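Local coordinates for protein dally-like, isoform A (PDB 6XTZ) that binds Wnt as a cell-surface glypican, taking up and probably shielding its palmitoleate lipid so that the signal can act at a distance, at residues N9-R20 with Q234-T243; M57-L65 with C226-H235. The protein carries 5 engineered substitutions. All blocks are in the same frame, centred on the assembly; numbering follows the deposited sequence.

Contact 1 (N9-R20 with Q234-T243); sequences NCSAVTHIFQAR and QHCGACKGYT. With NAG (2-acetamido-2-deoxy-beta-D-glucopyranose), chain B.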
loop_
_atom_site.group_PDB
_atom_site.type_symbol
_atom_site.label_atom_id
_atom_site.label_comp_id
_atom_site.label_asym_id
_atom_site.label_seq_id
_atom_site.Cartn_x
_atom_site.Cartn_y
_atom_site.Cartn_z
ATOM N N ASN A 9 -24.158 -7.784 43.465
ATOM C CA ASN A 9 -24.034 -9.179 43.883
ATOM C C ASN A 9 -22.643 -9.665 43.490
ATOM O O ASN A 9 -22.414 -10.073 42.348
ATOM C CB ASN A 9 -25.127 -10.034 43.253
ATOM C CG ASN A 9 -25.164 -11.440 43.815
ATOM O OD1 ASN A 9 -24.505 -11.742 44.809
ATOM N ND2 ASN A 9 -25.941 -12.309 43.182
ATOM N N CYS A 10 -21.712 -9.622 44.445
ATOM C CA CYS A 10 -20.339 -10.022 44.169
ATOM C C CYS A 10 -20.191 -11.528 44.025
ATOM O O CYS A 10 -19.196 -11.990 43.457
ATOM C CB CYS A 10 -19.413 -9.508 45.270
ATOM S SG CYS A 10 -19.595 -7.742 45.587
ATOM N N SER A 11 -21.157 -12.304 44.522
ATOM C CA SER A 11 -21.067 -13.754 44.416
ATOM C C SER A 11 -21.308 -14.232 42.990
ATOM O O SER A 11 -20.829 -15.307 42.610
ATOM C CB SER A 11 -22.064 -14.411 45.372
ATOM O OG SER A 11 -22.007 -15.822 45.273
ATOM N N ALA A 12 -22.043 -13.458 42.191
ATOM C CA ALA A 12 -22.329 -13.856 40.819
ATOM C C ALA A 12 -21.142 -13.662 39.886
ATOM O O ALA A 12 -21.132 -14.240 38.794
ATOM C CB ALA A 12 -23.535 -13.077 40.284
ATOM N N VAL A 13 -20.144 -12.875 40.289
ATOM C CA VAL A 13 -19.014 -12.540 39.436
ATOM C C VAL A 13 -17.686 -12.994 40.030
ATOM O O VAL A 13 -16.628 -12.594 39.544
ATOM C CB VAL A 13 -18.979 -11.030 39.130
ATOM C CG1 VAL A 13 -20.172 -10.635 38.277
ATOM C CG2 VAL A 13 -18.956 -10.231 40.425
ATOM N N THR A 14 -17.717 -13.827 41.075
ATOM C CA THR A 14 -16.468 -14.278 41.683
ATOM C C THR A 14 -15.659 -15.147 40.728
ATOM O O THR A 14 -14.423 -15.136 40.781
ATOM C CB THR A 14 -16.751 -15.031 42.987
ATOM O OG1 THR A 14 -15.525 -15.549 43.518
ATOM C CG2 THR A 14 -17.721 -16.180 42.752
ATOM N N HIS A 15 -16.328 -15.890 39.845
ATOM C CA HIS A 15 -15.608 -16.710 38.876
ATOM C C HIS A 15 -14.995 -15.862 37.770
ATOM O O HIS A 15 -13.946 -16.223 37.225
ATOM C CB HIS A 15 -16.542 -17.764 38.279
ATOM C CG HIS A 15 -17.644 -17.191 37.442
ATOM N ND1 HIS A 15 -18.767 -16.608 37.988
ATOM C CD2 HIS A 15 -17.797 -17.119 36.099
ATOM C CE1 HIS A 15 -19.564 -16.198 37.016
ATOM N NE2 HIS A 15 -18.999 -16.496 35.860
ATOM N N ILE A 16 -15.631 -14.738 37.428
ATOM C CA ILE A 16 -15.102 -13.865 36.385
ATOM C C ILE A 16 -13.768 -13.269 36.813
ATOM O O ILE A 16 -12.820 -13.203 36.021
ATOM C CB ILE A 16 -16.128 -12.771 36.040
ATOM C CG1 ILE A 16 -17.422 -13.394 35.514
ATOM C CG2 ILE A 16 -15.555 -11.801 35.022
ATOM C CD1 ILE A 16 -18.492 -12.378 35.176
ATOM N N PHE A 17 -13.669 -12.831 38.071
ATOM C CA PHE A 17 -12.420 -12.253 38.557
ATOM C C PHE A 17 -11.312 -13.298 38.610
ATOM O O PHE A 17 -10.160 -13.007 38.268
ATOM C CB PHE A 17 -12.636 -11.621 39.931
ATOM C CG PHE A 17 -13.601 -10.470 39.922
ATOM C CD1 PHE A 17 -13.573 -9.535 38.900
ATOM C CD2 PHE A 17 -14.542 -10.327 40.928
ATOM C CE1 PHE A 17 -14.460 -8.476 38.886
ATOM C CE2 PHE A 17 -15.433 -9.270 40.920
ATOM C CZ PHE A 17 -15.393 -8.345 39.894
ATOM N N GLN A 18 -11.641 -14.521 39.036
ATOM C CA GLN A 18 -10.649 -15.590 39.045
ATOM C C GLN A 18 -10.202 -15.951 37.635
ATOM O O GLN A 18 -9.038 -16.315 37.428
ATOM C CB GLN A 18 -11.208 -16.823 39.758
ATOM C CG GLN A 18 -11.455 -16.619 41.244
ATOM C CD GLN A 18 -12.022 -17.852 41.922
ATOM O OE1 GLN A 18 -12.368 -18.833 41.265
ATOM N NE2 GLN A 18 -12.118 -17.807 43.245
ATOM N N ALA A 19 -11.105 -15.857 36.656
ATOM C CA ALA A 19 -10.727 -16.093 35.268
ATOM C C ALA A 19 -9.825 -14.995 34.725
ATOM O O ALA A 19 -9.099 -15.229 33.752
ATOM C CB ALA A 19 -11.976 -16.221 34.395
ATOM N N ARG A 20 -9.852 -13.808 35.327
ATOM C CA ARG A 20 -9.018 -12.693 34.906
ATOM C C ARG A 20 -7.677 -12.655 35.627
ATOM O O ARG A 20 -6.946 -11.668 35.499
ATOM C CB ARG A 20 -9.766 -11.373 35.113
ATOM C CG ARG A 20 -11.000 -11.224 34.235
ATOM C CD ARG A 20 -11.829 -10.012 34.635
ATOM N NE ARG A 20 -13.004 -9.848 33.782
ATOM C CZ ARG A 20 -13.934 -8.916 33.964
ATOM N NH1 ARG A 20 -13.831 -8.063 34.973
ATOM N NH2 ARG A 20 -14.969 -8.840 33.139
ATOM N N GLN A 234 -14.837 -3.204 29.234
ATOM C CA GLN A 234 -14.577 -4.639 29.232
ATOM C C GLN A 234 -14.691 -5.279 30.614
ATOM O O GLN A 234 -15.144 -6.424 30.723
ATOM C CB GLN A 234 -13.187 -4.912 28.646
ATOM C CG GLN A 234 -12.815 -6.388 28.568
ATOM C CD GLN A 234 -11.466 -6.626 27.915
ATOM O OE1 GLN A 234 -10.873 -5.716 27.336
ATOM N NE2 GLN A 234 -10.974 -7.856 28.009
ATOM N N HIS A 235 -14.297 -4.575 31.674
ATOM C CA HIS A 235 -14.189 -5.189 32.993
ATOM C C HIS A 235 -15.136 -4.628 34.044
ATOM O O HIS A 235 -15.530 -5.370 34.948
ATOM C CB HIS A 235 -12.752 -5.066 33.525
ATOM C CG HIS A 235 -11.736 -5.787 32.697
ATOM N ND1 HIS A 235 -11.771 -7.150 32.492
ATOM C CD2 HIS A 235 -10.653 -5.333 32.023
ATOM C CE1 HIS A 235 -10.755 -7.503 31.725
ATOM N NE2 HIS A 235 -10.062 -6.421 31.425
ATOM N N CYS A 236 -15.510 -3.350 33.962
ATOM C CA CYS A 236 -16.272 -2.731 35.043
ATOM C C CYS A 236 -17.679 -3.297 35.191
ATOM O O CYS A 236 -18.324 -3.031 36.212
ATOM C CB CYS A 236 -16.345 -1.219 34.839
ATOM S SG CYS A 236 -14.767 -0.378 35.084
ATOM N N GLY A 237 -18.169 -4.060 34.213
ATOM C CA GLY A 237 -19.462 -4.701 34.375
ATOM C C GLY A 237 -19.478 -5.686 35.528
ATOM O O GLY A 237 -20.449 -5.755 36.284
ATOM N N ALA A 238 -18.396 -6.452 35.686
ATOM C CA ALA A 238 -18.323 -7.406 36.786
ATOM C C ALA A 238 -18.208 -6.705 38.132
ATOM O O ALA A 238 -18.604 -7.267 39.160
ATOM C CB ALA A 238 -17.146 -8.358 36.581
ATOM N N CYS A 239 -17.669 -5.482 38.152
ATOM C CA CYS A 239 -17.574 -4.741 39.404
ATOM C C CYS A 239 -18.940 -4.349 39.953
ATOM O O CYS A 239 -19.054 -4.069 41.151
ATOM C CB CYS A 239 -16.705 -3.496 39.217
ATOM S SG CYS A 239 -15.001 -3.858 38.722
ATOM N N LYS A 240 -19.974 -4.324 39.114
ATOM C CA LYS A 240 -21.340 -4.098 39.562
ATOM C C LYS A 240 -22.128 -5.392 39.721
ATOM O O LYS A 240 -23.358 -5.346 39.817
ATOM C CB LYS A 240 -22.072 -3.164 38.597
ATOM C CG LYS A 240 -21.662 -1.702 38.700
ATOM C CD LYS A 240 -22.611 -0.819 37.909
ATOM C CE LYS A 240 -22.315 0.648 38.147
ATOM N NZ LYS A 240 -23.304 1.539 37.482
ATOM N N GLY A 241 -21.454 -6.537 39.753
ATOM C CA GLY A 241 -22.137 -7.805 39.880
ATOM C C GLY A 241 -22.742 -8.337 38.602
ATOM O O GLY A 241 -23.416 -9.373 38.639
ATOM N N TYR A 242 -22.523 -7.668 37.473
ATOM C CA TYR A 242 -23.076 -8.095 36.197
ATOM C C TYR A 242 -22.145 -9.093 35.522
ATOM O O TYR A 242 -20.920 -8.967 35.591
ATOM C CB TYR A 242 -23.300 -6.893 35.279
ATOM C CG TYR A 242 -24.261 -5.861 35.828
ATOM C CD1 TYR A 242 -25.384 -6.243 36.550
ATOM C CD2 TYR A 242 -24.044 -4.506 35.621
ATOM C CE1 TYR A 242 -26.265 -5.301 37.050
ATOM C CE2 TYR A 242 -24.919 -3.557 36.117
ATOM C CZ TYR A 242 -26.028 -3.960 36.830
ATOM O OH TYR A 242 -26.899 -3.016 37.325
ATOM N N THR A 243 -22.738 -10.090 34.862
ATOM C CA THR A 243 -21.979 -11.101 34.142
ATOM C C THR A 243 -22.087 -10.973 32.630
ATOM O O THR A 243 -21.386 -11.698 31.915
ATOM C CB THR A 243 -22.436 -12.507 34.558
ATOM O OG1 THR A 243 -23.816 -12.685 34.210
ATOM C CG2 THR A 243 -22.271 -12.699 36.058
HETATM C C1 NAG B . -26.054 -13.672 43.636
HETATM C C2 NAG B . -27.498 -14.162 43.553
HETATM C C3 NAG B . -27.598 -15.596 44.064
HETATM C C4 NAG B . -26.611 -16.491 43.328
HETATM C C5 NAG B . -25.203 -15.909 43.413
HETATM C C6 NAG B . -24.192 -16.684 42.601
HETATM C C7 NAG B . -29.437 -12.670 43.743
HETATM C C8 NAG B . -30.251 -11.806 44.659
HETATM N N2 NAG B . -28.391 -13.290 44.298
HETATM O O3 NAG B . -28.924 -16.076 43.878
HETATM O O4 NAG B . -26.617 -17.795 43.898
HETATM O O5 NAG B . -25.198 -14.565 42.907
HETATM O O6 NAG B . -24.786 -17.267 41.449
HETATM O O7 NAG B . -29.715 -12.802 42.555
HETATM O O HOH W 1 -16.981 -7.270 33.142
#
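With CG placed anti to the carbonyl carbon (chi1 -65°) and the chain extended from CG to NE, Arg-20 lays its guanidinium against the imidazole of His-235. The two planes stand 74° apart: ND1 of His-235 lies over the centre of one guanidinium face, 3.2 Å from Arg-20 CZ, so the ring presents its edge. CG2 of Ile-16 covers the opposite face, toward the rim. Rotation of the group is further fixed by a hydrogen bond from Arg-20 NH1 to His-235 O (3.2 Å, N-H...O angle 158°), which uses a lone pair in the carbonyl plane. A water at the guanidinium edge accepts from Arg-20 NH2 at 2.6 Å and from Ala-238 N at 3.0 Å, and donates to Gln-234 O, linking the arginine to the backbone of the facing turn.

Apolar contacts centre on Ala-238. Its CB meets CE1 of Phe-17 at 3.5 Å and also touches the side chains of Val-13 and Ile-16. Val-13 straddles the turn: CG2 lies 3.2 Å from Ala-238 O, while CG1 reaches the carbonyls of Gly-241 and Tyr-242. Farther along, the Ile-16 side chain crosses that of Thr-243 at about a right angle, its CD1 meeting CA and CG2.

Backbones come closest where Asn-9 O lies 3.4 Å from Gly-241 CA. The Asn-9 side chain leads away from this approach and carries an N-linked glycan through an ND2 to C1 bond of 1.4 Å. Disulfides from Cys-10, Cys-236 and Cys-239 run to Cys-48, Cys-40 and Cys-49. Gly-241, with positive phi, is the C-prime residue of a Schellman motif, its bonds running from Tyr-242 N to Gly-237 O and from Gly-241 N to Ala-238 O; this helix end, packed on an N-terminal helix, belongs to the disulfide-rich lobe of the glypican fold.

Contact 2 (M57-L65 with C226-H235); sequences MAMQSRQQL and CTGALTKMQH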
loop_
_atom_site.group_PDB
_atom_site.type_symbol
_atom_site.label_atom_id
_atom_site.label_comp_id
_atom_site.label_asym_id
_atom_site.label_seq_id
_atom_site.Cartn_x
_atom_site.Cartn_y
_atom_site.Cartn_z
ATOM N N MET A 57 -6.822 -5.592 36.013
ATOM C CA MET A 57 -7.660 -5.683 34.825
ATOM C C MET A 57 -7.422 -4.525 33.864
ATOM O O MET A 57 -7.658 -4.677 32.661
ATOM C CB MET A 57 -9.133 -5.743 35.229
ATOM C CG MET A 57 -9.474 -6.919 36.133
ATOM S SD MET A 57 -11.214 -6.965 36.605
ATOM C CE MET A 57 -11.358 -5.444 37.538
ATOM N N ALA A 58 -6.950 -3.379 34.363
ATOM C CA ALA A 58 -6.646 -2.260 33.479
ATOM C C ALA A 58 -5.439 -2.564 32.604
ATOM O O ALA A 58 -5.485 -2.389 31.380
ATOM C CB ALA A 58 -6.411 -0.987 34.291
ATOM N N MET A 59 -4.342 -3.013 33.215
ATOM C CA MET A 59 -3.162 -3.351 32.432
ATOM C C MET A 59 -3.405 -4.579 31.563
ATOM O O MET A 59 -2.770 -4.728 30.514
ATOM C CB MET A 59 -1.966 -3.563 33.358
ATOM C CG MET A 59 -1.664 -2.361 34.241
ATOM S SD MET A 59 -0.295 -2.623 35.383
ATOM C CE MET A 59 -0.916 -3.995 36.350
ATOM N N GLN A 60 -4.327 -5.455 31.970
ATOM C CA GLN A 60 -4.665 -6.610 31.146
ATOM C C GLN A 60 -5.375 -6.190 29.865
ATOM O O GLN A 60 -5.084 -6.718 28.787
ATOM C CB GLN A 60 -5.528 -7.588 31.943
ATOM C CG GLN A 60 -6.068 -8.749 31.126
ATOM C CD GLN A 60 -6.968 -9.662 31.936
ATOM O OE1 GLN A 60 -6.836 -9.762 33.157
ATOM N NE2 GLN A 60 -7.895 -10.330 31.258
ATOM N N SER A 61 -6.308 -5.237 29.962
ATOM C CA SER A 61 -7.036 -4.790 28.778
ATOM C C SER A 61 -6.123 -4.059 27.803
ATOM O O SER A 61 -6.247 -4.227 26.584
ATOM C CB SER A 61 -8.202 -3.889 29.181
ATOM O OG SER A 61 -9.345 -4.654 29.508
ATOM N N ARG A 62 -5.210 -3.234 28.318
ATOM C CA ARG A 62 -4.302 -2.507 27.440
ATOM C C ARG A 62 -3.348 -3.458 26.728
ATOM O O ARG A 62 -3.024 -3.254 25.551
ATOM C CB ARG A 62 -3.531 -1.454 28.236
ATOM C CG ARG A 62 -2.573 -0.632 27.392
ATOM C CD ARG A 62 -1.946 0.503 28.183
ATOM N NE ARG A 62 -0.988 1.250 27.371
ATOM C CZ ARG A 62 -0.343 2.335 27.784
ATOM N NH1 ARG A 62 -0.550 2.809 29.005
ATOM N NH2 ARG A 62 0.512 2.947 26.977
ATOM N N GLN A 63 -2.900 -4.512 27.415
ATOM C CA GLN A 63 -2.000 -5.471 26.783
ATOM C C GLN A 63 -2.729 -6.356 25.779
ATOM O O GLN A 63 -2.135 -6.764 24.775
ATOM C CB GLN A 63 -1.311 -6.329 27.843
ATOM C CG GLN A 63 -0.303 -5.568 28.687
ATOM C CD GLN A 63 0.342 -6.435 29.751
ATOM O OE1 GLN A 63 0.135 -7.649 29.792
ATOM N NE2 GLN A 63 1.130 -5.814 30.621
ATOM N N GLN A 64 -4.005 -6.664 26.027
ATOM C CA GLN A 64 -4.759 -7.475 25.075
ATOM C C GLN A 64 -5.037 -6.704 23.791
ATOM O O GLN A 64 -4.951 -7.266 22.693
ATOM C CB GLN A 64 -6.064 -7.960 25.705
ATOM C CG GLN A 64 -5.883 -9.065 26.736
ATOM C CD GLN A 64 -7.200 -9.525 27.336
ATOM O OE1 GLN A 64 -8.257 -8.963 27.050
ATOM N NE2 GLN A 64 -7.140 -10.553 28.174
ATOM N N LEU A 65 -5.375 -5.417 23.905
ATOM C CA LEU A 65 -5.619 -4.617 22.709
ATOM C C LEU A 65 -4.328 -4.380 21.936
ATOM O O LEU A 65 -4.305 -4.496 20.706
ATOM C CB LEU A 65 -6.278 -3.289 23.082
ATOM C CG LEU A 65 -6.540 -2.326 21.918
ATOM C CD1 LEU A 65 -7.308 -3.018 20.802
ATOM C CD2 LEU A 65 -7.287 -1.085 22.389
ATOM N N CYS A 226 -7.291 6.085 26.697
ATOM C CA CYS A 226 -7.784 4.816 26.174
ATOM C C CYS A 226 -7.941 3.786 27.283
ATOM O O CYS A 226 -8.911 3.020 27.290
ATOM C CB CYS A 226 -6.843 4.285 25.091
ATOM S SG CYS A 226 -7.045 2.517 24.762
ATOM N N THR A 227 -6.992 3.748 28.221
ATOM C CA THR A 227 -7.057 2.772 29.305
ATOM C C THR A 227 -8.346 2.917 30.103
ATOM O O THR A 227 -8.992 1.917 30.434
ATOM C CB THR A 227 -5.843 2.924 30.221
ATOM O OG1 THR A 227 -4.642 2.841 29.444
ATOM C CG2 THR A 227 -5.832 1.827 31.277
ATOM N N GLY A 228 -8.748 4.154 30.402
ATOM C CA GLY A 228 -9.954 4.359 31.189
ATOM C C GLY A 228 -11.202 3.844 30.497
ATOM O O GLY A 228 -11.992 3.099 31.084
ATOM N N ALA A 229 -11.398 4.236 29.236
ATOM C CA ALA A 229 -12.581 3.801 28.500
ATOM C C ALA A 229 -12.560 2.303 28.232
ATOM O O ALA A 229 -13.619 1.670 28.174
ATOM C CB ALA A 229 -12.695 4.571 27.186
ATOM N N LEU A 230 -11.369 1.722 28.072
ATOM C CA LEU A 230 -11.265 0.300 27.763
ATOM C C LEU A 230 -11.695 -0.559 28.947
ATOM O O LEU A 230 -12.374 -1.577 28.769
ATOM C CB LEU A 230 -9.832 -0.029 27.347
ATOM C CG LEU A 230 -9.559 -1.356 26.642
ATOM C CD1 LEU A 230 -10.342 -1.430 25.343
ATOM C CD2 LEU A 230 -8.070 -1.503 26.379
ATOM N N THR A 231 -11.316 -0.162 30.161
ATOM C CA THR A 231 -11.652 -0.954 31.339
ATOM C C THR A 231 -13.115 -0.794 31.726
ATOM O O THR A 231 -13.755 -1.764 32.151
ATOM C CB THR A 231 -10.751 -0.559 32.503
ATOM O OG1 THR A 231 -11.023 0.797 32.866
ATOM C CG2 THR A 231 -9.313 -0.668 32.085
ATOM N N LYS A 232 -13.658 0.420 31.596
ATOM C CA LYS A 232 -15.082 0.620 31.838
ATOM C C LYS A 232 -15.926 -0.227 30.897
ATOM O O LYS A 232 -17.005 -0.696 31.278
ATOM C CB LYS A 232 -15.437 2.101 31.692
ATOM C CG LYS A 232 -16.874 2.443 32.053
ATOM C CD LYS A 232 -17.157 3.921 31.835
ATOM C CE LYS A 232 -18.601 4.264 32.152
ATOM N NZ LYS A 232 -18.900 5.701 31.908
ATOM N N MET A 233 -15.440 -0.454 29.675
ATOM C CA MET A 233 -16.187 -1.239 28.703
ATOM C C MET A 233 -16.056 -2.732 28.973
ATOM O O MET A 233 -17.053 -3.461 28.959
ATOM C CB MET A 233 -15.710 -0.903 27.286
ATOM C CG MET A 233 -16.443 -1.628 26.167
ATOM S SD MET A 233 -15.701 -3.207 25.715
ATOM C CE MET A 233 -14.034 -2.696 25.296
ATOM N N GLN A 234 -14.837 -3.204 29.234
ATOM C CA GLN A 234 -14.577 -4.639 29.232
ATOM C C GLN A 234 -14.691 -5.279 30.614
ATOM O O GLN A 234 -15.144 -6.424 30.723
ATOM C CB GLN A 234 -13.187 -4.912 28.646
ATOM C CG GLN A 234 -12.815 -6.388 28.568
ATOM C CD GLN A 234 -11.466 -6.626 27.915
ATOM O OE1 GLN A 234 -10.873 -5.716 27.336
ATOM N NE2 GLN A 234 -10.974 -7.856 28.009
ATOM N N HIS A 235 -14.297 -4.575 31.674
ATOM C CA HIS A 235 -14.189 -5.189 32.993
ATOM C C HIS A 235 -15.136 -4.628 34.044
ATOM O O HIS A 235 -15.530 -5.370 34.948
ATOM C CB HIS A 235 -12.752 -5.066 33.525
ATOM C CG HIS A 235 -11.736 -5.787 32.697
ATOM N ND1 HIS A 235 -11.771 -7.150 32.492
ATOM C CD2 HIS A 235 -10.653 -5.333 32.023
ATOM C CE1 HIS A 235 -10.755 -7.503 31.725
ATOM N NE2 HIS A 235 -10.062 -6.421 31.425
#
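Polar contacts gather where Ser-61 and Gln-64 face Gln-234. The extended Gln-234 chain carries its amide across to helix 57-65, and NE2 donates to Gln-64 OE1 (3.1 Å, N-H...O angle 165°), with the acceptor lying in the Gln-234 amide plane. The other end of the same amide, OE1, takes a weak bond from Ser-61 OG at 2.9 Å. That hydroxyl also sits at the edge of the His-235 ring, 2.7 Å from NE2.

A CH-pi contact holds one face of this ring: Met-57 CB stands 3.7 Å from the centroid, and Gln-234 CG lies over the opposite face.

Methyl groups carry the rest of the crossing. In Thr-231, OG1 lies between the backbone N and the carbonyl carbon (chi1 65°), from where it donates a hydrogen bond to Gly-228 O in its own helix; this leaves CG2 to press on Ala-58, 3.4 Å from CA. Leu-230 CD2 makes an apolar contact with Leu-65 CD2 at 4.1 Å and, separately, lies against the carbonyl of Ser-61, 3.3 Å from its O. The segment axes approach to 9.1 Å with their directions 102° apart.

The chemistry implies a crossing fixed by more than shape: methyl groups line it, while a buried serine hydroxyl, two amides and an imidazole, grouped beside them, probably restrict how the helices can slide or turn.

In the fold
From the N terminus, the chain first passes residues 9-20, then enters the long helix 51-110, whose early part supplies 57-65. After a further 160 residues, mostly helical, it returns as helix 224-234 and closes contact 2; residues 234-243, which begin on the last turn of that helix, close contact 1. Contact 2 is therefore nested inside the loop closed by contact 1. Their centres are 15 Å apart, and they share Gln-234 and His-235, with Arg-20 also lying against Met-57. Together they join the N-terminal segment, the start of the long helix and the returning helix-turn into one disulfide-rich end of the elongated molecule, remote from the bound O-palmitoleoyl serine.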